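Local coordinates for protein Non-reducing end beta-L-arabinofuranosidase (Bacteroides thetaiotaomicron, PDB 5MQO) that probably hydrolyses glycosidic bonds of plant pectin, as a family GH127 glycoside hydrolase, perhaps removing aceric acid, at residues V363-G368 / H379-A384; Y291-H296 / T332-V337. All coordinates share one frame; numbering follows the deposited sequence.

Contact 1: residues V363-G368 / H379-A384; sequences VHQSYG and HNETCA
Gln365 lies over one face of the His379 imidazole. Its CB sits 3.8 Å from the ring centroid and 29° off the ring normal, which meets the geometry of a CH-pi contact. The position is displaced toward the NE2 side, for Gln365 CB is 3.4 Å from His379 NE2, and Gln365 CD lies equally near that nitrogen. Amide and ring planes are 40° apart, so the two flat groups lean on one another without stacking. His379 reaches this place with CG anti to its own backbone N (chi1 -172°); Tyr345 meets the ring edge-to-face. Farther out, the glutamine amide runs up against the carboxylate of Glu381, their planes steeply inclined. Glu381 stands at the N-cap position of helix 382-399, and its side chain also touches Val298. Trimming Gln365 to an alanine would keep CB on the imidazole but is likely to open a gap beside His379 NE2 and leave the Glu381 carboxylate without the amide that lies against it. The chain turns a corner at Gln365, where strand 361-364 gives way, and Gln365 and Ser366 both face Leu344, the pattern of a G1 beta bulge.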
ATOM      1  N   VAL A 363      13.831  19.826  -2.175  1.00 55.78           N
ATOM      2  CA  VAL A 363      12.808  18.807  -1.866  1.00 54.56           C
ATOM      3  C   VAL A 363      13.393  17.849  -0.835  1.00 56.33           C
ATOM      4  O   VAL A 363      14.588  17.867  -0.567  1.00 59.03           O
ATOM      5  CB  VAL A 363      12.327  18.050  -3.133  1.00 52.50           C
ATOM      6  CG1 VAL A 363      11.842  19.032  -4.181  1.00 51.74           C
ATOM      7  CG2 VAL A 363      13.417  17.168  -3.743  1.00 52.43           C
ATOM      8  N   HIS A 364      12.561  17.010  -0.244  1.00 60.22           N
ATOM      9  CA  HIS A 364      13.054  15.977   0.684  1.00 63.82           C
ATOM     10  C   HIS A 364      12.068  14.812   0.760  1.00 59.20           C
ATOM     11  O   HIS A 364      10.877  15.020   0.653  1.00 59.97           O
ATOM     12  CB  HIS A 364      13.357  16.563   2.082  1.00 69.10           C
ATOM     13  CG  HIS A 364      12.131  16.889   2.895  1.00 76.69           C
ATOM     14  ND1 HIS A 364      11.066  17.610   2.391  1.00 76.92           N
ATOM     15  CD2 HIS A 364      11.809  16.599   4.182  1.00 79.93           C
ATOM     16  CE1 HIS A 364      10.147  17.749   3.327  1.00 76.58           C
ATOM     17  NE2 HIS A 364      10.567  17.139   4.421  1.00 79.45           N
ATOM     18  N   GLN A 365      12.579  13.597   0.920  1.00 56.67           N
ATOM     19  CA  GLN A 365      11.758  12.392   1.044  1.00 56.16           C
ATOM     20  C   GLN A 365      10.816  12.400  -0.143  1.00 52.42           C
ATOM     21  O   GLN A 365       9.582  12.310  -0.024  1.00 49.68           O
ATOM     22  CB  GLN A 365      11.039  12.378   2.395  1.00 61.35           C
ATOM     23  CG  GLN A 365      11.890  12.957   3.528  1.00 65.34           C
ATOM     24  CD  GLN A 365      11.510  12.472   4.910  1.00 66.95           C
ATOM     25  OE1 GLN A 365      10.381  12.074   5.159  1.00 67.95           O
ATOM     26  NE2 GLN A 365      12.472  12.491   5.815  1.00 71.26           N
ATOM     27  N   SER A 366      11.462  12.508  -1.301  1.00 49.97           N
ATOM     28  CA  SER A 366      10.850  13.055  -2.491  1.00 47.83           C
ATOM     29  C   SER A 366      11.062  12.277  -3.789  1.00 47.51           C
ATOM     30  O   SER A 366      12.071  11.570  -3.984  1.00 46.26           O
ATOM     31  CB  SER A 366      11.364  14.484  -2.697  1.00 47.05           C
ATOM     32  OG  SER A 366      10.932  15.024  -3.927  1.00 46.19           O
ATOM     33  N   TYR A 367      10.100  12.473  -4.694  1.00 45.89           N
ATOM     34  CA  TYR A 367      10.205  12.025  -6.062  1.00 45.15           C
ATOM     35  C   TYR A 367      11.402  12.722  -6.676  1.00 44.54           C
ATOM     36  O   TYR A 367      11.724  13.804  -6.278  1.00 44.20           O
ATOM     37  CB  TYR A 367       8.917  12.373  -6.832  1.00 45.09           C
ATOM     38  CG  TYR A 367       7.748  11.442  -6.576  1.00 45.18           C
ATOM     39  CD1 TYR A 367       7.807  10.106  -6.981  1.00 45.95           C
ATOM     40  CD2 TYR A 367       6.566  11.885  -5.948  1.00 45.49           C
ATOM     41  CE1 TYR A 367       6.744   9.223  -6.761  1.00 45.59           C
ATOM     42  CE2 TYR A 367       5.497  11.010  -5.737  1.00 46.02           C
ATOM     43  CZ  TYR A 367       5.597   9.672  -6.150  1.00 45.57           C
ATOM     44  OH  TYR A 367       4.578   8.763  -5.966  1.00 45.44           O
ATOM     45  N   GLY A 368      12.060  12.079  -7.635  1.00 48.48           N
ATOM     46  CA  GLY A 368      13.246  12.621  -8.353  1.00 47.95           C
ATOM     47  C   GLY A 368      12.913  12.847  -9.806  1.00 49.17           C
ATOM     48  O   GLY A 368      11.713  12.939 -10.146  1.00 50.99           O
ATOM     49  N   HIS A 379      14.774   6.354  -0.726  1.00 52.73           N
ATOM     50  CA  HIS A 379      14.174   6.754   0.555  1.00 53.69           C
ATOM     51  C   HIS A 379      13.007   5.816   0.835  1.00 51.55           C
ATOM     52  O   HIS A 379      13.089   5.024   1.758  1.00 50.09           O
ATOM     53  CB  HIS A 379      13.747   8.225   0.531  1.00 55.93           C
ATOM     54  CG  HIS A 379      13.293   8.746   1.851  1.00 58.67           C
ATOM     55  ND1 HIS A 379      14.162   9.279   2.774  1.00 63.28           N
ATOM     56  CD2 HIS A 379      12.062   8.834   2.400  1.00 60.13           C
ATOM     57  CE1 HIS A 379      13.482   9.666   3.844  1.00 64.49           C
ATOM     58  NE2 HIS A 379      12.204   9.406   3.640  1.00 62.23           N
ATOM     59  N   ASN A 380      11.962   5.867   0.010  1.00 50.23           N
ATOM     60  CA  ASN A 380      10.826   4.936   0.102  1.00 50.83           C
ATOM     61  C   ASN A 380      10.256   4.763   1.511  1.00 51.64           C
ATOM     62  O   ASN A 380      10.055   3.663   2.033  1.00 51.45           O
ATOM     63  CB  ASN A 380      11.245   3.613  -0.470  1.00 52.16           C
ATOM     64  CG  ASN A 380      11.581   3.711  -1.931  1.00 54.55           C
ATOM     65  OD1 ASN A 380      11.127   4.628  -2.635  1.00 56.63           O
ATOM     66  ND2 ASN A 380      12.368   2.749  -2.413  1.00 55.71           N
ATOM     67  N   GLU A 381      10.017   5.905   2.122  1.00 52.92           N
ATOM     68  CA  GLU A 381       9.286   6.020   3.363  1.00 51.52           C
ATOM     69  C   GLU A 381       8.003   5.165   3.302  1.00 50.02           C
ATOM     70  O   GLU A 381       7.227   5.274   2.352  1.00 47.82           O
ATOM     71  CB  GLU A 381       8.984   7.503   3.554  1.00 51.99           C
ATOM     72  CG  GLU A 381       7.957   7.826   4.590  1.00 54.66           C
ATOM     73  CD  GLU A 381       8.062   9.249   5.051  1.00 55.86           C
ATOM     74  OE1 GLU A 381       8.439  10.144   4.221  1.00 54.15           O
ATOM     75  OE2 GLU A 381       7.753   9.430   6.254  1.00 58.12           O
ATOM     76  N   THR A 382       7.789   4.307   4.301  1.00 49.23           N
ATOM     77  CA  THR A 382       6.709   3.314   4.232  1.00 50.63           C
ATOM     78  C   THR A 382       5.328   3.920   3.937  1.00 53.10           C
ATOM     79  O   THR A 382       4.534   3.324   3.215  1.00 51.62           O
ATOM     80  CB  THR A 382       6.645   2.449   5.505  1.00 48.96           C
ATOM     81  OG1 THR A 382       7.949   1.911   5.779  1.00 49.14           O
ATOM     82  CG2 THR A 382       5.641   1.309   5.348  1.00 46.77           C
ATOM     83  N   CYS A 383       5.084   5.111   4.477  1.00 56.91           N
ATOM     84  CA  CYS A 383       3.809   5.796   4.339  1.00 60.80           C
ATOM     85  C   CYS A 383       3.598   6.314   2.927  1.00 57.46           C
ATOM     86  O   CYS A 383       2.464   6.471   2.505  1.00 58.95           O
ATOM     87  CB  CYS A 383       3.697   6.961   5.341  1.00 68.27           C
ATOM     88  SG  CYS A 383       3.537   6.470   7.086  1.00 80.40           S
ATOM     89  N   ALA A 384       4.676   6.606   2.212  1.00 54.43           N
ATOM     90  CA  ALA A 384       4.582   7.053   0.809  1.00 51.74           C
ATOM     91  C   ALA A 384       4.080   5.896  -0.033  1.00 49.04           C
ATOM     92  O   ALA A 384       3.334   6.096  -1.013  1.00 46.08           O
ATOM     93  CB  ALA A 384       5.944   7.524   0.275  1.00 49.68           C
TER

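Contact 2: residues Y291-H296 / T332-V337; sequences YRAMGH and TRKMYV
Lys334 stretches its extended side chain to the backbone of Ala293, and NZ donates a weak hydrogen bond to Ala293 O at 3.0 Å. Its stronger partner is Asp329, whose OD2 forms a salt bridge with Lys334 NZ and also accepts a hydrogen bond from Ala293 N. One carboxylate oxygen therefore ties the lysine and the loop together. This part is buried: Ala293 CB lies 4.4 Å from Lys334 NZ and packs on Ile330. The loop 291-296 leads into helix 297-314, while helix 317-333 runs out within segment 332-337. The contact thus joins the entry and exit of the helical hairpin 297-314/317-333, within a catalytic domain of the six-hairpin clan. Toward solvent the fit is looser. Arg292, an exposed residue, offers a guanidinium face to Arg333 NH2, which stands 3.2 Å above that plane and off toward its rim. Arg292 NE and Arg333 NH2 are 3.4 Å apart, a like-charge approach of two donors, and the guanidinium planes are inclined by 47°. A bend at chi3 (-53°) turns the Arg333 end, whose salt bridge from NE to Asp329 OD1 probably offsets part of the repulsion. Both arginines touch a crystal neighbour, which may influence their pose.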
ATOM      1  N   TYR A 291       0.550  17.932 -14.007  1.00 54.15           N
ATOM      2  CA  TYR A 291       0.379  16.693 -14.788  1.00 53.66           C
ATOM      3  C   TYR A 291       1.524  15.683 -14.536  1.00 54.93           C
ATOM      4  O   TYR A 291       1.701  14.721 -15.304  1.00 52.47           O
ATOM      5  CB  TYR A 291       0.273  17.020 -16.290  1.00 51.90           C
ATOM      6  CG  TYR A 291      -0.933  17.818 -16.663  1.00 51.38           C
ATOM      7  CD1 TYR A 291      -2.152  17.177 -16.984  1.00 51.65           C
ATOM      8  CD2 TYR A 291      -0.889  19.223 -16.703  1.00 51.86           C
ATOM      9  CE1 TYR A 291      -3.288  17.903 -17.350  1.00 52.32           C
ATOM     10  CE2 TYR A 291      -2.035  19.977 -17.048  1.00 52.94           C
ATOM     11  CZ  TYR A 291      -3.232  19.310 -17.376  1.00 53.62           C
ATOM     12  OH  TYR A 291      -4.365  20.008 -17.737  1.00 53.39           O
ATOM     13  N   ARG A 292       2.279  15.903 -13.455  1.00 57.37           N
ATOM     14  CA  ARG A 292       3.403  15.067 -13.089  1.00 58.64           C
ATOM     15  C   ARG A 292       3.495  14.941 -11.539  1.00 55.65           C
ATOM     16  O   ARG A 292       2.988  15.798 -10.789  1.00 55.79           O
ATOM     17  CB  ARG A 292       4.669  15.662 -13.731  1.00 64.76           C
ATOM     18  CG  ARG A 292       4.721  15.520 -15.261  1.00 74.36           C
ATOM     19  CD  ARG A 292       5.984  16.132 -15.876  1.00 86.18           C
ATOM     20  NE  ARG A 292       6.342  15.639 -17.232  1.00 97.20           N
ATOM     21  CZ  ARG A 292       7.463  15.978 -17.909  1.00105.03           C
ATOM     22  NH1 ARG A 292       8.358  16.827 -17.387  1.00106.59           N
ATOM     23  NH2 ARG A 292       7.711  15.458 -19.123  1.00105.24           N
ATOM     24  N   ALA A 293       4.112  13.857 -11.064  1.00 53.80           N
ATOM     25  CA  ALA A 293       4.400  13.672  -9.630  1.00 52.66           C
ATOM     26  C   ALA A 293       5.503  14.608  -9.222  1.00 53.03           C
ATOM     27  O   ALA A 293       6.402  14.841 -10.012  1.00 54.44           O
ATOM     28  CB  ALA A 293       4.820  12.244  -9.340  1.00 51.52           C
ATOM     29  N   MET A 294       5.496  15.085  -7.977  1.00 54.06           N
ATOM     30  CA  MET A 294       6.323  16.223  -7.635  1.00 55.33           C
ATOM     31  C   MET A 294       7.332  16.158  -6.496  1.00 58.04           C
ATOM     32  O   MET A 294       8.567  16.280  -6.741  1.00 62.69           O
ATOM     33  CB  MET A 294       5.408  17.390  -7.384  1.00 58.43           C
ATOM     34  CG  MET A 294       6.069  18.716  -7.670  1.00 58.66           C
ATOM     35  SD  MET A 294       4.830  19.848  -8.244  1.00 59.95           S
ATOM     36  CE  MET A 294       4.700  19.508 -10.010  1.00 59.36           C
ATOM     37  N   GLY A 295       6.866  16.077  -5.252  1.00 55.87           N
ATOM     38  CA  GLY A 295       7.807  16.452  -4.154  1.00 55.89           C
ATOM     39  C   GLY A 295       7.960  15.404  -3.089  1.00 53.77           C
ATOM     40  O   GLY A 295       8.255  14.277  -3.406  1.00 53.59           O
ATOM     41  N   HIS A 296       7.772  15.793  -1.832  1.00 52.11           N
ATOM     42  CA  HIS A 296       7.632  14.850  -0.723  1.00 52.62           C
ATOM     43  C   HIS A 296       6.565  13.772  -1.058  1.00 51.57           C
ATOM     44  O   HIS A 296       5.392  14.103  -1.209  1.00 50.79           O
ATOM     45  CB  HIS A 296       7.232  15.622   0.534  1.00 53.89           C
ATOM     46  CG  HIS A 296       7.261  14.811   1.788  1.00 56.95           C
ATOM     47  ND1 HIS A 296       8.110  15.094   2.832  1.00 61.60           N
ATOM     48  CD2 HIS A 296       6.540  13.742   2.177  1.00 58.97           C
ATOM     49  CE1 HIS A 296       7.923  14.223   3.805  1.00 62.73           C
ATOM     50  NE2 HIS A 296       6.971  13.392   3.430  1.00 62.77           N
ATOM     51  N   THR A 332       5.229   4.659 -14.748  1.00 49.01           N
ATOM     52  CA  THR A 332       6.119   4.347 -15.859  1.00 47.51           C
ATOM     53  C   THR A 332       7.514   5.035 -15.714  1.00 50.18           C
ATOM     54  O   THR A 332       8.460   4.741 -16.489  1.00 51.09           O
ATOM     55  CB  THR A 332       5.422   4.711 -17.178  1.00 44.77           C
ATOM     56  OG1 THR A 332       5.309   6.125 -17.283  1.00 41.61           O
ATOM     57  CG2 THR A 332       4.019   4.060 -17.241  1.00 44.58           C
ATOM     58  N   ARG A 333       7.656   5.955 -14.756  1.00 50.08           N
ATOM     59  CA  ARG A 333       8.868   6.773 -14.716  1.00 51.77           C
ATOM     60  C   ARG A 333       9.503   7.009 -13.372  1.00 49.46           C
ATOM     61  O   ARG A 333      10.683   7.338 -13.349  1.00 50.22           O
ATOM     62  CB  ARG A 333       8.656   8.123 -15.424  1.00 54.86           C
ATOM     63  CG  ARG A 333       7.925   8.023 -16.761  1.00 58.44           C
ATOM     64  CD  ARG A 333       8.184   9.223 -17.657  1.00 62.03           C
ATOM     65  NE  ARG A 333       7.887  10.450 -16.946  1.00 66.45           N
ATOM     66  CZ  ARG A 333       8.204  11.674 -17.364  1.00 71.97           C
ATOM     67  NH1 ARG A 333       8.817  11.856 -18.533  1.00 74.80           N
ATOM     68  NH2 ARG A 333       7.898  12.732 -16.600  1.00 70.63           N
ATOM     69  N   LYS A 334       8.768   6.866 -12.271  1.00 46.85           N
ATOM     70  CA  LYS A 334       9.266   7.293 -10.965  1.00 46.38           C
ATOM     71  C   LYS A 334       8.946   6.357  -9.794  1.00 47.42           C
ATOM     72  O   LYS A 334       8.886   6.803  -8.646  1.00 49.55           O
ATOM     73  CB  LYS A 334       8.702   8.675 -10.666  1.00 44.97           C
ATOM     74  CG  LYS A 334       9.179   9.735 -11.615  1.00 45.54           C
ATOM     75  CD  LYS A 334       8.707  11.097 -11.160  1.00 45.63           C
ATOM     76  CE  LYS A 334       8.890  12.136 -12.257  1.00 45.93           C
ATOM     77  NZ  LYS A 334       8.320  13.426 -11.783  1.00 47.06           N
ATOM     78  N   MET A 335       8.743   5.070 -10.059  1.00 47.64           N
ATOM     79  CA  MET A 335       8.326   4.136  -9.015  1.00 45.91           C
ATOM     80  C   MET A 335       9.293   3.002  -9.000  1.00 44.91           C
ATOM     81  O   MET A 335       9.636   2.459 -10.056  1.00 45.78           O
ATOM     82  CB  MET A 335       6.952   3.591  -9.319  1.00 46.60           C
ATOM     83  CG  MET A 335       6.449   2.560  -8.334  1.00 46.41           C
ATOM     84  SD  MET A 335       4.770   2.070  -8.731  1.00 49.08           S
ATOM     85  CE  MET A 335       5.148   0.807  -9.939  1.00 47.36           C
ATOM     86  N   TYR A 336       9.712   2.613  -7.808  1.00 43.66           N
ATOM     87  CA  TYR A 336      10.534   1.418  -7.686  1.00 45.51           C
ATOM     88  C   TYR A 336       9.709   0.147  -8.003  1.00 46.39           C
ATOM     89  O   TYR A 336       8.483   0.135  -7.862  1.00 48.41           O
ATOM     90  CB  TYR A 336      11.175   1.359  -6.319  1.00 43.56           C
ATOM     91  CG  TYR A 336      12.200   2.410  -6.147  1.00 44.09           C
ATOM     92  CD1 TYR A 336      11.877   3.677  -5.668  1.00 45.82           C
ATOM     93  CD2 TYR A 336      13.518   2.146  -6.448  1.00 45.55           C
ATOM     94  CE1 TYR A 336      12.864   4.659  -5.489  1.00 46.25           C
ATOM     95  CE2 TYR A 336      14.509   3.105  -6.295  1.00 46.00           C
ATOM     96  CZ  TYR A 336      14.193   4.362  -5.809  1.00 46.69           C
ATOM     97  OH  TYR A 336      15.203   5.302  -5.660  1.00 47.65           O
ATOM     98  N   VAL A 337      10.390  -0.915  -8.417  1.00 46.64           N
ATOM     99  CA  VAL A 337       9.749  -2.201  -8.768  1.00 46.24           C
ATOM    100  C   VAL A 337       8.914  -2.852  -7.648  1.00 46.07           C
ATOM    101  O   VAL A 337       8.054  -3.662  -7.926  1.00 47.92           O
ATOM    102  CB  VAL A 337      10.814  -3.186  -9.297  1.00 48.19           C
ATOM    103  CG1 VAL A 337      11.734  -3.621  -8.158  1.00 49.82           C
ATOM    104  CG2 VAL A 337      10.188  -4.395  -9.991  1.00 48.29           C
TER

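In the fold
Contact 1 is core, with all three touching residues buried, whereas contact 2 runs from a buried lysine and alanine out to an exposed arginine. Their centres are about 10 Å apart, on the same side of the chain's centre. Helix 297-314 is common ground: contact 2 holds the loop leading into it, while Glu381 and Ala384 of contact 1 pack on its Val298. The chemistry differs accordingly, a CH-pi face and an amide beside a carboxylate inside, against charged groups organised by Asp329 nearer the surface. The two also meet directly, since Tyr367 N lies 2.9 Å from Gly295 O, probably as a hydrogen bond, and the rings of His364 and His296 are edge-to-face.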